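Local atomic coordinates of aminopeptidase N (Francisella tularensis subsp. tularensis, PDB entry 5DLL), a protein that probably trims single amino acids from the N-termini of intracellular peptides, acting as a zinc-dependent aminopeptidase of the M1 family. Residues F153-I158 with Y197-V202; D190-P195 with E276-N281. All coordinates share one frame; numbering follows the deposited sequence.

Contact 1: residues F153-I158 with Y197-V202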
loop_
_atom_site.group_PDB
_atom_site.type_symbol
_atom_site.label_atom_id
_atom_site.label_comp_id
_atom_site.label_asym_id
_atom_site.label_seq_id
_atom_site.Cartn_x
_atom_site.Cartn_y
_atom_site.Cartn_z
ATOM N N PHE A 153 18.842 21.930 -8.046
ATOM C CA PHE A 153 18.721 21.676 -9.486
ATOM C C PHE A 153 18.159 22.861 -10.272
ATOM O O PHE A 153 17.059 23.328 -9.983
ATOM C CB PHE A 153 17.808 20.468 -9.736
ATOM C CG PHE A 153 18.498 19.138 -9.603
ATOM C CD1 PHE A 153 18.763 18.600 -8.353
ATOM C CD2 PHE A 153 18.857 18.412 -10.730
ATOM C CE1 PHE A 153 19.382 17.368 -8.224
ATOM C CE2 PHE A 153 19.476 17.177 -10.607
ATOM C CZ PHE A 153 19.739 16.653 -9.354
ATOM N N THR A 154 18.915 23.327 -11.264
ATOM C CA THR A 154 18.381 24.194 -12.317
ATOM C C THR A 154 18.385 23.378 -13.593
ATOM O O THR A 154 19.372 22.717 -13.896
ATOM C CB THR A 154 19.248 25.445 -12.544
ATOM O OG1 THR A 154 19.518 26.079 -11.288
ATOM C CG2 THR A 154 18.545 26.426 -13.489
ATOM N N VAL A 155 17.287 23.427 -14.342
ATOM C CA VAL A 155 17.090 22.530 -15.480
ATOM C C VAL A 155 16.468 23.272 -16.663
ATOM O O VAL A 155 15.332 23.717 -16.572
ATOM C CB VAL A 155 16.158 21.348 -15.089
ATOM C CG1 VAL A 155 15.865 20.451 -16.290
ATOM C CG2 VAL A 155 16.751 20.540 -13.937
ATOM N N LYS A 156 17.207 23.398 -17.767
ATOM C CA LYS A 156 16.640 23.914 -19.021
ATOM C C LYS A 156 16.202 22.751 -19.910
ATOM O O LYS A 156 16.838 21.701 -19.910
ATOM C CB LYS A 156 17.645 24.799 -19.771
ATOM C CG LYS A 156 17.036 25.539 -20.961
ATOM C CD LYS A 156 18.076 26.255 -21.809
ATOM C CE LYS A 156 18.781 27.374 -21.055
ATOM N NZ LYS A 156 19.521 28.274 -21.983
ATOM N N ILE A 157 15.119 22.944 -20.664
ATOM C CA ILE A 157 14.627 21.936 -21.610
ATOM C C ILE A 157 14.364 22.580 -22.969
ATOM O O ILE A 157 13.568 23.510 -23.062
ATOM C CB ILE A 157 13.313 21.277 -21.123
ATOM C CG1 ILE A 157 13.486 20.679 -19.722
ATOM C CG2 ILE A 157 12.856 20.197 -22.100
ATOM C CD1 ILE A 157 12.207 20.118 -19.136
ATOM N N ILE A 158 15.015 22.070 -24.015
ATOM C CA ILE A 158 14.806 22.548 -25.387
ATOM C C ILE A 158 14.129 21.454 -26.208
ATOM O O ILE A 158 14.528 20.299 -26.135
ATOM C CB ILE A 158 16.143 22.949 -26.045
ATOM C CG1 ILE A 158 16.853 24.010 -25.194
ATOM C CG2 ILE A 158 15.907 23.478 -27.454
ATOM C CD1 ILE A 158 18.273 24.312 -25.620
ATOM N N TYR A 197 17.226 10.733 -7.348
ATOM C CA TYR A 197 16.134 9.779 -7.590
ATOM C C TYR A 197 14.762 10.462 -7.645
ATOM O O TYR A 197 13.789 9.883 -8.142
ATOM C CB TYR A 197 16.147 8.634 -6.560
ATOM C CG TYR A 197 15.556 8.954 -5.198
ATOM C CD1 TYR A 197 14.181 8.876 -4.979
ATOM C CD2 TYR A 197 16.370 9.305 -4.123
ATOM C CE1 TYR A 197 13.629 9.160 -3.734
ATOM C CE2 TYR A 197 15.829 9.588 -2.873
ATOM C CZ TYR A 197 14.456 9.517 -2.685
ATOM O OH TYR A 197 13.904 9.802 -1.455
ATOM N N LEU A 198 14.700 11.694 -7.142
ATOM C CA LEU A 198 13.496 12.525 -7.211
ATOM C C LEU A 198 13.495 13.487 -8.390
ATOM O O LEU A 198 12.583 14.311 -8.516
ATOM C CB LEU A 198 13.353 13.343 -5.932
ATOM C CG LEU A 198 13.240 12.506 -4.671
ATOM C CD1 LEU A 198 13.441 13.407 -3.475
ATOM C CD2 LEU A 198 11.901 11.787 -4.620
ATOM N N PHE A 199 14.507 13.404 -9.243
ATOM C CA PHE A 199 14.528 14.218 -10.445
ATOM C C PHE A 199 13.513 13.653 -11.437
ATOM O O PHE A 199 13.388 12.429 -11.578
ATOM C CB PHE A 199 15.923 14.263 -11.081
ATOM C CG PHE A 199 15.920 14.843 -12.461
ATOM C CD1 PHE A 199 15.696 14.030 -13.566
ATOM C CD2 PHE A 199 16.082 16.201 -12.654
ATOM C CE1 PHE A 199 15.652 14.563 -14.841
ATOM C CE2 PHE A 199 16.042 16.740 -13.930
ATOM C CZ PHE A 199 15.827 15.923 -15.022
ATOM N N ALA A 200 12.793 14.545 -12.116
ATOM C CA ALA A 200 11.882 14.146 -13.188
ATOM C C ALA A 200 11.832 15.159 -14.327
ATOM O O ALA A 200 12.029 16.366 -14.126
ATOM C CB ALA A 200 10.484 13.907 -12.639
ATOM N N LEU A 201 11.565 14.641 -15.523
ATOM C CA LEU A 201 11.352 15.449 -16.716
ATOM C C LEU A 201 10.201 14.845 -17.509
ATOM O O LEU A 201 10.097 13.625 -17.619
ATOM C CB LEU A 201 12.621 15.481 -17.571
ATOM C CG LEU A 201 12.531 16.201 -18.931
ATOM C CD1 LEU A 201 13.855 16.869 -19.286
ATOM C CD2 LEU A 201 12.079 15.273 -20.055
ATOM N N VAL A 202 9.339 15.700 -18.052
ATOM C CA VAL A 202 8.265 15.267 -18.948
ATOM C C VAL A 202 8.096 16.267 -20.087
ATOM O O VAL A 202 8.079 17.477 -19.859
ATOM C CB VAL A 202 6.919 15.138 -18.210
ATOM C CG1 VAL A 202 5.798 14.810 -19.194
ATOM C CG2 VAL A 202 7.004 14.094 -17.104
#

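Contact 2: residues D190-P195 with E276-N281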
loop_
_atom_site.group_PDB
_atom_site.type_symbol
_atom_site.label_atom_id
_atom_site.label_comp_id
_atom_site.label_asym_id
_atom_site.label_seq_id
_atom_site.Cartn_x
_atom_site.Cartn_y
_atom_site.Cartn_z
ATOM N N ASP A 190 14.586 24.454 -8.866
ATOM C CA ASP A 190 14.133 23.864 -7.607
ATOM C C ASP A 190 15.190 24.193 -6.545
ATOM O O ASP A 190 16.236 23.543 -6.486
ATOM C CB ASP A 190 13.955 22.347 -7.756
ATOM C CG ASP A 190 13.415 21.679 -6.494
ATOM O OD1 ASP A 190 13.421 22.302 -5.413
ATOM O OD2 ASP A 190 12.985 20.513 -6.584
ATOM N N PRO A 191 14.913 25.202 -5.702
ATOM C CA PRO A 191 15.913 25.745 -4.780
ATOM C C PRO A 191 16.307 24.843 -3.619
ATOM O O PRO A 191 17.318 25.113 -2.970
ATOM C CB PRO A 191 15.245 27.017 -4.243
ATOM C CG PRO A 191 13.786 26.768 -4.370
ATOM C CD PRO A 191 13.608 25.879 -5.566
ATOM N N PHE A 192 15.531 23.793 -3.354
ATOM C CA PHE A 192 15.797 22.911 -2.215
ATOM C C PHE A 192 16.627 21.717 -2.650
ATOM O O PHE A 192 16.297 21.052 -3.635
ATOM C CB PHE A 192 14.490 22.435 -1.561
ATOM C CG PHE A 192 13.523 23.551 -1.262
ATOM C CD1 PHE A 192 13.705 24.370 -0.153
ATOM C CD2 PHE A 192 12.443 23.800 -2.107
ATOM C CE1 PHE A 192 12.824 25.406 0.111
ATOM C CE2 PHE A 192 11.565 24.836 -1.846
ATOM C CZ PHE A 192 11.753 25.637 -0.735
ATOM N N LYS A 193 17.698 21.461 -1.902
ATOM C CA LYS A 193 18.558 20.299 -2.119
ATOM C C LYS A 193 17.740 18.997 -2.144
ATOM O O LYS A 193 16.911 18.763 -1.264
ATOM C CB LYS A 193 19.620 20.212 -1.018
ATOM C CG LYS A 193 20.656 21.325 -1.048
ATOM C CD LYS A 193 21.430 21.413 0.263
ATOM C CE LYS A 193 22.432 20.277 0.434
ATOM N NZ LYS A 193 23.571 20.345 -0.530
ATOM N N LYS A 194 17.967 18.168 -3.163
ATOM C CA LYS A 194 17.322 16.860 -3.261
ATOM C C LYS A 194 18.251 15.830 -3.883
ATOM O O LYS A 194 19.133 16.186 -4.669
ATOM C CB LYS A 194 16.032 16.945 -4.083
ATOM C CG LYS A 194 16.210 17.219 -5.572
ATOM C CD LYS A 194 14.880 17.077 -6.300
ATOM C CE LYS A 194 15.005 17.287 -7.802
ATOM N NZ LYS A 194 14.911 18.724 -8.188
ATOM N N PRO A 195 18.051 14.544 -3.543
ATOM C CA PRO A 195 18.782 13.481 -4.229
ATOM C C PRO A 195 18.241 13.277 -5.646
ATOM O O PRO A 195 17.095 13.620 -5.925
ATOM C CB PRO A 195 18.532 12.256 -3.349
ATOM C CG PRO A 195 17.232 12.525 -2.676
ATOM C CD PRO A 195 17.116 14.015 -2.528
ATOM N N GLU A 276 7.022 9.964 -6.340
ATOM C CA GLU A 276 6.974 11.209 -5.579
ATOM C C GLU A 276 7.936 12.289 -6.071
ATOM O O GLU A 276 8.448 13.070 -5.262
ATOM C CB GLU A 276 7.262 10.930 -4.094
ATOM C CG GLU A 276 8.714 10.605 -3.755
ATOM C CD GLU A 276 8.975 9.145 -3.455
ATOM O OE1 GLU A 276 8.176 8.278 -3.884
ATOM O OE2 GLU A 276 10.004 8.878 -2.787
ATOM N N ASN A 277 8.176 12.364 -7.376
ATOM C CA ASN A 277 9.183 13.299 -7.884
ATOM C C ASN A 277 8.841 14.709 -7.415
ATOM O O ASN A 277 7.689 15.127 -7.505
ATOM C CB ASN A 277 9.292 13.249 -9.412
ATOM C CG ASN A 277 9.532 11.851 -9.939
ATOM O OD1 ASN A 277 8.750 11.343 -10.738
ATOM N ND2 ASN A 277 10.616 11.223 -9.497
ATOM N N LYS A 278 9.840 15.418 -6.895
ATOM C CA LYS A 278 9.625 16.698 -6.226
ATOM C C LYS A 278 8.934 17.715 -7.139
ATOM O O LYS A 278 9.473 18.100 -8.174
ATOM C CB LYS A 278 10.961 17.241 -5.709
ATOM C CG LYS A 278 10.923 18.622 -5.065
ATOM C CD LYS A 278 10.046 18.675 -3.825
ATOM C CE LYS A 278 10.288 19.951 -3.024
ATOM N NZ LYS A 278 11.426 19.798 -2.073
ATOM N N GLY A 279 7.724 18.118 -6.751
ATOM C CA GLY A 279 6.949 19.120 -7.487
ATOM C C GLY A 279 6.277 18.589 -8.743
ATOM O O GLY A 279 5.570 19.319 -9.440
ATOM N N LEU A 280 6.477 17.305 -9.019
ATOM C CA LEU A 280 6.128 16.727 -10.310
ATOM C C LEU A 280 5.896 15.237 -10.111
ATOM O O LEU A 280 6.702 14.401 -10.498
ATOM C CB LEU A 280 7.248 16.990 -11.329
ATOM C CG LEU A 280 7.056 16.488 -12.766
ATOM C CD1 LEU A 280 5.686 16.832 -13.326
ATOM C CD2 LEU A 280 8.145 17.051 -13.659
ATOM N N ASN A 281 4.792 14.915 -9.457
ATOM C CA ASN A 281 4.455 13.529 -9.214
ATOM C C ASN A 281 3.974 12.925 -10.520
ATOM O O ASN A 281 3.402 13.623 -11.361
ATOM C CB ASN A 281 3.388 13.420 -8.125
ATOM C CG ASN A 281 3.881 13.898 -6.768
ATOM O OD1 ASN A 281 5.049 14.267 -6.600
ATOM N ND2 ASN A 281 2.991 13.884 -5.783
#

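Contact 1: residues F153-I158 with Y197-V202
The ring of Phe-199 meets two side chains of strand 150-160. At its edge, close to the ring plane, sits CG2 of Val-155, 3.9 Å from CE2 of Phe-199. The neighbouring corner of the same ring approaches Phe-153, with CD2 of Phe-199 lying 4.0 Å from CD2 of Phe-153. These two rings meet obliquely, their centroids 5.9 Å apart and their planes at 35°. Elsewhere, Phe-199 takes part in an edge-to-face pair with Phe-137. A flat, wide phenyl suits this place because it can serve several hydrophobic neighbours at once. Its CG is anti to the backbone N (chi1 168°), which carries the ring out toward the strand.

Further along, Ile-157 and Leu-201 extend toward each other tip to tip, CD1 of Ile-157 coming to 3.6 Å from CD1 of Leu-201. The two branched residues fill this end with methyl groups, and Ile-157 also touches Ile-167 of strand 166-169. All five residues are buried, and what joins the segments is apolar contact.

Alternation explains the choice of residues. Phe-153, Val-155 and Ile-157 point toward residues 197-202, while Thr-154, Lys-156 and Ile-158 take the other face of the strand. The touching parts of the two segments run in nearly the same direction, 12° apart, yet Phe-153 CA and Phe-199 CA are 8.6 Å apart, too far for paired strands. Here the large mixed sheet of the M1 N-terminal domain, to which 150-160 belongs, packs against the small antiparallel sheet containing strand 201-204 and the loop that leads into it, enclosing apolar side chains in the manner of a beta-sandwich.

Contact 2: residues D190-P195 with E276-N281
Asp-190, near the end of strand 183-191, lays its carboxylate against the stem of Lys-278, which crosses it at about a right angle; CG of Lys-278 lies beside OD2 of Asp-190. The acid also steadies its own segment. Its OD1 accepts a weak hydrogen bond from the backbone N of Phe-192, where the chain turns a corner.

Phe-192 lies across the end of the lysine, with its CB 4.1 Å from NZ of Lys-278 and its ring approached obliquely. The same ring makes a cation-pi contact with Arg-319.

Lys-194 then comes back to the acid. Bent at chi4 (-86°), it brings NZ 3.1 Å from Asp-190 OD2 in a salt bridge that reaches the oxygen from above the carboxylate plane. Its CD touches CB of Lys-278 at 4.0 Å, methylene against methylene.

Lys-278 occupies the second position of a type II turn closed by Leu-280 N to Asn-277 O (2.9 Å); Gly-279 follows with the positive phi (77°) usual for glycine there. Glu-276 and Asn-277 end the GAMEN signature of M1 aminopeptidases.

Both lysines pack through their stems, but their charges differ in use: Lys-194 bonds Asp-190, whereas Lys-278 NZ stays 4.6 Å from Asp-190 OD1 and makes a weak, long ion pair with Asp-258. Together they would probably favour the ionised form of the buried Asp-190, Lys-278 without charge contact.

Overall arrangement
Contact 1 is wholly buried; contact 2 is largely so, with Phe-192 partly exposed. Their centres are about 9 Å apart, and both draw on the same large sheet, where strand 150-160 pairs with 183-191 and 193-195. Backbone pairing of Phe-153 with Asp-190 ties them directly, and Ala-200 packs on Asn-277. Their chemistry follows their place. Contact 1 lies between sheet layers, away from the zinc, and is wholly apolar. Contact 2 joins the N-terminal domain to the catalytic one and mixes charge with aliphatic stems. Residues 197-202 also approach the active site: Leu-198 packs on Glu-276, which touches the zinc ligand His-313, about 8 Å from the Lys-278 side chain.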